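Local coordinates for protein enoyl-CoA hydratase (Thermus thermophilus, PDB 1WZ8) that probably catalyses the reversible addition of water to the double bond of enoyl-CoA thioesters, as a hexameric member of the crotonase family, at residues 108-112 / 195-199; 128-134 / 186-192. Residues are numbered along the deposited sequence.

Contact 1: 108-112 / 195-199; sequences VAAVE and VYEKA
Helix-on-sheet packing of the crotonase fold brings the first turn of helix 195-207 against strand 107-111, an inner strand of the main sheet. The strand is extended (phi/psi -117/139 at V108, -96/90 at A110), and the axis of 195-199 runs almost antiparallel to that of 108-111, at 168° and 7.6 Å at closest approach. A110 and Y196 mark the register, CA to CA 5.3 Å.

The core of the packing is apolar, built from alanine and valine, with Y196 and E112 flanking it. V108 and A110 point toward the helix, V195 and A199 toward the strand, while A109 and V111 turn away. A110 CB sits 3.6 Å from A199 CB, 4.2 Å from V195 CG1 and 4.4 Å from Y196 CD1 at the ring edge. V108, chi1 t, places CG1 4.1 Å from A199 CB. V195, also t, sends CG1 to within 3.8 Å of both V111 O and E112 CG.

Between the two segments the polar link runs through E112. Its carboxylate forms a salt bridge with R61, which also makes a cation-pi contact with the Y196 ring; Y196 OH is hydrogen-bonded to E23. One water joins the segments, donating to E112 OE2 at 2.8 Å and accepting from Y196 N at 3.0 Å.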
ATOM      1  N   VAL A 108     -22.403  16.585   5.365  1.00  9.73           N
ATOM      2  CA  VAL A 108     -21.926  17.834   5.932  1.00 10.39           C
ATOM      3  C   VAL A 108     -22.225  17.833   7.426  1.00 10.51           C
ATOM      4  O   VAL A 108     -23.290  17.385   7.845  1.00 10.27           O
ATOM      5  CB  VAL A 108     -22.652  19.049   5.303  1.00 10.89           C
ATOM      6  CG1 VAL A 108     -22.150  20.345   5.936  1.00 12.90           C
ATOM      7  CG2 VAL A 108     -22.439  19.065   3.793  1.00 10.00           C
ATOM      8  N   ALA A 109     -21.285  18.324   8.224  1.00  9.79           N
ATOM      9  CA  ALA A 109     -21.487  18.386   9.665  1.00 11.51           C
ATOM     10  C   ALA A 109     -21.473  19.829  10.152  1.00 11.83           C
ATOM     11  O   ALA A 109     -20.556  20.589   9.844  1.00 11.45           O
ATOM     12  CB  ALA A 109     -20.407  17.585  10.383  1.00 10.22           C
ATOM     13  N   ALA A 110     -22.507  20.212  10.899  1.00 13.31           N
ATOM     14  CA  ALA A 110     -22.589  21.559  11.461  1.00 11.65           C
ATOM     15  C   ALA A 110     -22.051  21.383  12.873  1.00 12.20           C
ATOM     16  O   ALA A 110     -22.802  21.097  13.805  1.00 12.24           O
ATOM     17  CB  ALA A 110     -24.039  22.036  11.493  1.00 11.53           C
ATOM     18  N   VAL A 111     -20.743  21.550  13.021  1.00 11.83           N
ATOM     19  CA  VAL A 111     -20.082  21.350  14.306  1.00 11.26           C
ATOM     20  C   VAL A 111     -20.156  22.576  15.211  1.00 13.33           C
ATOM     21  O   VAL A 111     -19.323  23.476  15.134  1.00 13.16           O
ATOM     22  CB  VAL A 111     -18.616  20.950  14.082  1.00 12.22           C
ATOM     23  CG1 VAL A 111     -18.031  20.361  15.350  1.00 13.89           C
ATOM     24  CG2 VAL A 111     -18.533  19.949  12.930  1.00 11.97           C
ATOM     25  N   GLU A 112     -21.157  22.577  16.083  1.00 12.33           N
ATOM     26  CA  GLU A 112     -21.387  23.679  17.004  1.00 14.75           C
ATOM     27  C   GLU A 112     -20.796  23.461  18.392  1.00 14.83           C
ATOM     28  O   GLU A 112     -20.991  22.412  19.002  1.00 13.48           O
ATOM     29  CB  GLU A 112     -22.893  23.922  17.152  1.00 15.25           C
ATOM     30  CG  GLU A 112     -23.613  24.285  15.866  1.00 16.72           C
ATOM     31  CD  GLU A 112     -25.121  24.301  16.039  1.00 18.59           C
ATOM     32  OE1 GLU A 112     -25.709  23.220  16.263  1.00 17.44           O
ATOM     33  OE2 GLU A 112     -25.719  25.395  15.958  1.00 19.42           O
ATOM     34  N   VAL A 195     -22.701  28.911  12.143  1.00 15.38           N
ATOM     35  CA  VAL A 195     -22.366  27.521  11.827  1.00 14.31           C
ATOM     36  C   VAL A 195     -23.469  26.750  11.110  1.00 15.15           C
ATOM     37  O   VAL A 195     -23.276  26.292   9.977  1.00 14.57           O
ATOM     38  CB  VAL A 195     -21.941  26.746  13.102  1.00 15.17           C
ATOM     39  CG1 VAL A 195     -21.657  25.279  12.760  1.00 13.74           C
ATOM     40  CG2 VAL A 195     -20.698  27.399  13.708  1.00 15.40           C
ATOM     41  N   TYR A 196     -24.620  26.592  11.755  1.00 14.28           N
ATOM     42  CA  TYR A 196     -25.709  25.861  11.118  1.00 15.46           C
ATOM     43  C   TYR A 196     -26.102  26.488   9.779  1.00 14.57           C
ATOM     44  O   TYR A 196     -26.284  25.785   8.784  1.00 16.49           O
ATOM     45  CB  TYR A 196     -26.938  25.797  12.027  1.00 15.49           C
ATOM     46  CG  TYR A 196     -28.104  25.106  11.357  1.00 15.57           C
ATOM     47  CD1 TYR A 196     -28.055  23.746  11.064  1.00 15.33           C
ATOM     48  CD2 TYR A 196     -29.236  25.823  10.970  1.00 16.62           C
ATOM     49  CE1 TYR A 196     -29.106  23.114  10.398  1.00 17.06           C
ATOM     50  CE2 TYR A 196     -30.292  25.199  10.303  1.00 16.60           C
ATOM     51  CZ  TYR A 196     -30.219  23.846  10.021  1.00 17.14           C
ATOM     52  OH  TYR A 196     -31.256  23.226   9.358  1.00 18.01           O
ATOM     53  N   GLU A 197     -26.236  27.809   9.754  1.00 16.74           N
ATOM     54  CA  GLU A 197     -26.605  28.510   8.527  1.00 16.50           C
ATOM     55  C   GLU A 197     -25.668  28.203   7.360  1.00 16.33           C
ATOM     56  O   GLU A 197     -26.124  27.918   6.249  1.00 14.78           O
ATOM     57  CB  GLU A 197     -26.638  30.022   8.777  1.00 18.94           C
ATOM     58  CG  GLU A 197     -26.767  30.866   7.522  1.00 24.59           C
ATOM     59  CD  GLU A 197     -26.871  32.348   7.831  1.00 28.71           C
ATOM     60  OE1 GLU A 197     -27.876  32.748   8.455  1.00 30.47           O
ATOM     61  OE2 GLU A 197     -25.950  33.108   7.459  1.00 30.07           O
ATOM     62  N   LYS A 198     -24.360  28.272   7.607  1.00 13.80           N
ATOM     63  CA  LYS A 198     -23.373  28.006   6.562  1.00 13.15           C
ATOM     64  C   LYS A 198     -23.361  26.524   6.197  1.00 12.12           C
ATOM     65  O   LYS A 198     -23.233  26.168   5.028  1.00  9.89           O
ATOM     66  CB  LYS A 198     -21.975  28.428   7.029  1.00 14.37           C
ATOM     67  CG  LYS A 198     -20.866  28.214   6.001  1.00 15.38           C
ATOM     68  CD  LYS A 198     -21.063  29.095   4.763  1.00 20.16           C
ATOM     69  CE  LYS A 198     -19.922  28.930   3.767  1.00 20.62           C
ATOM     70  NZ  LYS A 198     -20.076  29.819   2.575  1.00 22.74           N
ATOM     71  N   ALA A 199     -23.485  25.660   7.197  1.00 11.05           N
ATOM     72  CA  ALA A 199     -23.488  24.226   6.931  1.00 11.53           C
ATOM     73  C   ALA A 199     -24.668  23.866   6.030  1.00 12.41           C
ATOM     74  O   ALA A 199     -24.536  23.071   5.099  1.00 13.33           O
ATOM     75  CB  ALA A 199     -23.561  23.446   8.238  1.00  9.92           C
TER
HETATM   76  O   HOH W   1     -25.063  27.716  14.458  1.00 14.72           O

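Contact 2: 128-134 / 186-192; sequences IAVVGKG and VALAVED
V131 and K133 have the most surface buried where strand 188-190 pairs with 128-132 as the outermost strand within the chain, a parallel edge-strand pairing in the main sheet of the crotonase fold. The axes of 128-132 and 188-190 come within 4.6 Å, their directions 31° apart, with V130 level with L188, V131 with A189 and G132 with V190.

V131 supplies both central hydrogen bonds. Its N donates to L188 O (2.9 Å) and its O accepts from V190 N (2.9 Å), the alternation expected of parallel strands. With chi1 m, its CG2 lies 3.8 Å from V186 CG2 and 3.9 Å from A189 CB. On the other face, V130 CG1 meets V190 CG2 at 4.1 Å.

K133 follows the strand, turning out of the extended conformation (phi/psi -56/-33). Its N continues the pairing to V190 O at 2.8 Å. The side chain (m, t, t, m) folds back so that NZ reaches A189 O in a weak 3.4 Å hydrogen bond, reinforced by a water 2.9 Å from NZ and 2.5 Å from A189 O. D192, chi1 m, closes this end: its OD2 accepts from G134 N at 2.9 Å. At the other end a water accepts from A129 N (2.9 Å) and A187 N (2.8 Å), bridging the two segments just before the direct pairing begins.

V130 and L188 face helix 195-207, whereas V186 and A189 touch helix 177-183. Strand 107-111 pairs with the other edge of 128-132, and K164 and Y167 of a second subunit meet A187.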
ATOM      1  N   ILE A 128     -17.576  17.349   4.590  1.00  9.43           N
ATOM      2  CA  ILE A 128     -17.310  18.755   4.839  1.00  9.15           C
ATOM      3  C   ILE A 128     -17.814  19.107   6.228  1.00  9.83           C
ATOM      4  O   ILE A 128     -18.960  18.823   6.571  1.00 11.33           O
ATOM      5  CB  ILE A 128     -18.019  19.652   3.802  1.00 10.51           C
ATOM      6  CG1 ILE A 128     -17.460  19.371   2.404  1.00  9.62           C
ATOM      7  CG2 ILE A 128     -17.823  21.122   4.167  1.00 10.95           C
ATOM      8  CD1 ILE A 128     -18.106  20.179   1.299  1.00 13.57           C
ATOM      9  N   ALA A 129     -16.943  19.699   7.035  1.00  9.74           N
ATOM     10  CA  ALA A 129     -17.329  20.106   8.374  1.00 10.05           C
ATOM     11  C   ALA A 129     -17.223  21.611   8.448  1.00 11.19           C
ATOM     12  O   ALA A 129     -16.240  22.195   7.995  1.00 10.61           O
ATOM     13  CB  ALA A 129     -16.412  19.467   9.416  1.00  8.76           C
ATOM     14  N   VAL A 130     -18.256  22.238   8.994  1.00 12.43           N
ATOM     15  CA  VAL A 130     -18.263  23.678   9.170  1.00 10.28           C
ATOM     16  C   VAL A 130     -18.212  23.870  10.674  1.00 10.84           C
ATOM     17  O   VAL A 130     -19.080  23.369  11.393  1.00 13.24           O
ATOM     18  CB  VAL A 130     -19.560  24.320   8.626  1.00 11.89           C
ATOM     19  CG1 VAL A 130     -19.527  25.829   8.850  1.00 12.98           C
ATOM     20  CG2 VAL A 130     -19.714  24.008   7.145  1.00 11.67           C
ATOM     21  N   VAL A 131     -17.190  24.568  11.157  1.00 10.81           N
ATOM     22  CA  VAL A 131     -17.069  24.801  12.588  1.00  9.80           C
ATOM     23  C   VAL A 131     -17.143  26.282  12.902  1.00 10.29           C
ATOM     24  O   VAL A 131     -17.072  27.129  12.003  1.00  9.64           O
ATOM     25  CB  VAL A 131     -15.725  24.266  13.153  1.00 10.68           C
ATOM     26  CG1 VAL A 131     -15.562  22.800  12.806  1.00  9.83           C
ATOM     27  CG2 VAL A 131     -14.552  25.084  12.607  1.00  8.64           C
ATOM     28  N   GLY A 132     -17.302  26.585  14.184  1.00 11.71           N
ATOM     29  CA  GLY A 132     -17.339  27.971  14.605  1.00 13.45           C
ATOM     30  C   GLY A 132     -15.913  28.351  14.952  1.00 13.16           C
ATOM     31  O   GLY A 132     -15.108  27.487  15.293  1.00 12.60           O
ATOM     32  N   LYS A 133     -15.578  29.629  14.846  1.00 15.16           N
ATOM     33  CA  LYS A 133     -14.229  30.066  15.176  1.00 14.60           C
ATOM     34  C   LYS A 133     -13.873  29.656  16.607  1.00 15.30           C
ATOM     35  O   LYS A 133     -12.717  29.340  16.903  1.00 13.31           O
ATOM     36  CB  LYS A 133     -14.116  31.581  15.032  1.00 16.66           C
ATOM     37  CG  LYS A 133     -14.297  32.060  13.604  1.00 20.79           C
ATOM     38  CD  LYS A 133     -14.035  33.548  13.470  1.00 22.80           C
ATOM     39  CE  LYS A 133     -14.176  33.976  12.024  1.00 25.09           C
ATOM     40  NZ  LYS A 133     -13.316  33.143  11.146  1.00 28.52           N
ATOM     41  N   GLY A 134     -14.878  29.649  17.481  1.00 14.16           N
ATOM     42  CA  GLY A 134     -14.655  29.293  18.872  1.00 14.71           C
ATOM     43  C   GLY A 134     -14.992  27.867  19.268  1.00 14.02           C
ATOM     44  O   GLY A 134     -14.924  27.513  20.448  1.00 14.06           O
ATOM     45  N   VAL A 186     -10.472  20.998   9.104  1.00  9.88           N
ATOM     46  CA  VAL A 186     -11.837  21.209   8.636  1.00 10.05           C
ATOM     47  C   VAL A 186     -11.835  22.236   7.510  1.00 11.07           C
ATOM     48  O   VAL A 186     -10.889  23.017   7.381  1.00 12.37           O
ATOM     49  CB  VAL A 186     -12.756  21.709   9.770  1.00 10.06           C
ATOM     50  CG1 VAL A 186     -12.823  20.661  10.873  1.00  8.13           C
ATOM     51  CG2 VAL A 186     -12.241  23.038  10.319  1.00 10.71           C
ATOM     52  N   ALA A 187     -12.904  22.250   6.719  1.00 11.04           N
ATOM     53  CA  ALA A 187     -12.997  23.153   5.572  1.00 11.21           C
ATOM     54  C   ALA A 187     -13.262  24.621   5.871  1.00 12.93           C
ATOM     55  O   ALA A 187     -12.621  25.506   5.288  1.00 13.17           O
ATOM     56  CB  ALA A 187     -14.062  22.640   4.600  1.00 12.26           C
ATOM     57  N   LEU A 188     -14.211  24.886   6.759  1.00 12.11           N
ATOM     58  CA  LEU A 188     -14.567  26.261   7.071  1.00 12.56           C
ATOM     59  C   LEU A 188     -14.756  26.523   8.546  1.00 13.31           C
ATOM     60  O   LEU A 188     -15.195  25.651   9.291  1.00 13.36           O
ATOM     61  CB  LEU A 188     -15.865  26.639   6.362  1.00 14.88           C
ATOM     62  CG  LEU A 188     -15.949  26.579   4.836  1.00 17.24           C
ATOM     63  CD1 LEU A 188     -17.416  26.630   4.435  1.00 19.06           C
ATOM     64  CD2 LEU A 188     -15.161  27.732   4.209  1.00 17.44           C
ATOM     65  N   ALA A 189     -14.421  27.744   8.953  1.00 12.78           N
ATOM     66  CA  ALA A 189     -14.593  28.185  10.332  1.00 12.98           C
ATOM     67  C   ALA A 189     -15.285  29.530  10.200  1.00 12.14           C
ATOM     68  O   ALA A 189     -14.706  30.466   9.654  1.00 13.79           O
ATOM     69  CB  ALA A 189     -13.246  28.351  11.023  1.00 13.25           C
ATOM     70  N   VAL A 190     -16.524  29.618  10.678  1.00 11.87           N
ATOM     71  CA  VAL A 190     -17.302  30.857  10.598  1.00 11.78           C
ATOM     72  C   VAL A 190     -17.676  31.358  11.990  1.00 13.54           C
ATOM     73  O   VAL A 190     -17.354  30.721  12.991  1.00 13.35           O
ATOM     74  CB  VAL A 190     -18.603  30.634   9.804  1.00 11.84           C
ATOM     75  CG1 VAL A 190     -18.279  30.176   8.384  1.00 13.33           C
ATOM     76  CG2 VAL A 190     -19.468  29.593  10.513  1.00 11.06           C
ATOM     77  N   GLU A 191     -18.358  32.502  12.058  1.00 14.72           N
ATOM     78  CA  GLU A 191     -18.767  33.027  13.355  1.00 16.09           C
ATOM     79  C   GLU A 191     -19.635  31.950  13.988  1.00 16.71           C
ATOM     80  O   GLU A 191     -20.488  31.363  13.324  1.00 16.42           O
ATOM     81  CB  GLU A 191     -19.561  34.328  13.197  1.00 16.75           C
ATOM     82  CG  GLU A 191     -18.776  35.483  12.574  1.00 19.56           C
ATOM     83  CD  GLU A 191     -17.538  35.867  13.373  1.00 22.01           C
ATOM     84  OE1 GLU A 191     -17.576  35.777  14.619  1.00 22.23           O
ATOM     85  OE2 GLU A 191     -16.528  36.276  12.752  1.00 23.10           O
ATOM     86  N   ASP A 192     -19.405  31.680  15.267  1.00 17.50           N
ATOM     87  CA  ASP A 192     -20.147  30.640  15.976  1.00 20.53           C
ATOM     88  C   ASP A 192     -21.642  30.601  15.679  1.00 21.20           C
ATOM     89  O   ASP A 192     -22.222  29.528  15.504  1.00 19.08           O
ATOM     90  CB  ASP A 192     -19.932  30.783  17.480  1.00 23.64           C
ATOM     91  CG  ASP A 192     -18.479  30.597  17.882  1.00 26.12           C
ATOM     92  OD1 ASP A 192     -18.187  30.735  19.085  1.00 30.57           O
ATOM     93  OD2 ASP A 192     -17.636  30.314  17.006  1.00 27.06           O
TER
HETATM   94  O   HOH W   2     -14.154  19.832   6.279  1.00  9.20           O
HETATM   95  O   HOH W   3     -15.034  32.860   8.867  1.00 36.53           O

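Strand 128-132 connects the two contacts: it pairs with 107-111 of contact 1 through A109 N to I128 O (2.9 Å) and V111 N to V130 O (3.0 Å), and with 188-190 in contact 2. Strand 188-190 leads directly into helix 195-207, so the chain leaves the sheet's end and returns across its face. K198 CE rests 3.5 Å from L188 CD1, and V195 CG1 3.5 Å from V130 O. Contact 1 is buried side-chain packing within one subunit, without direct hydrogen bonds; contact 2 is main-chain hydrogen bonding, partly buried, with a charged, exposed end and a second subunit against I128, A187 and L188. Waters bridge both.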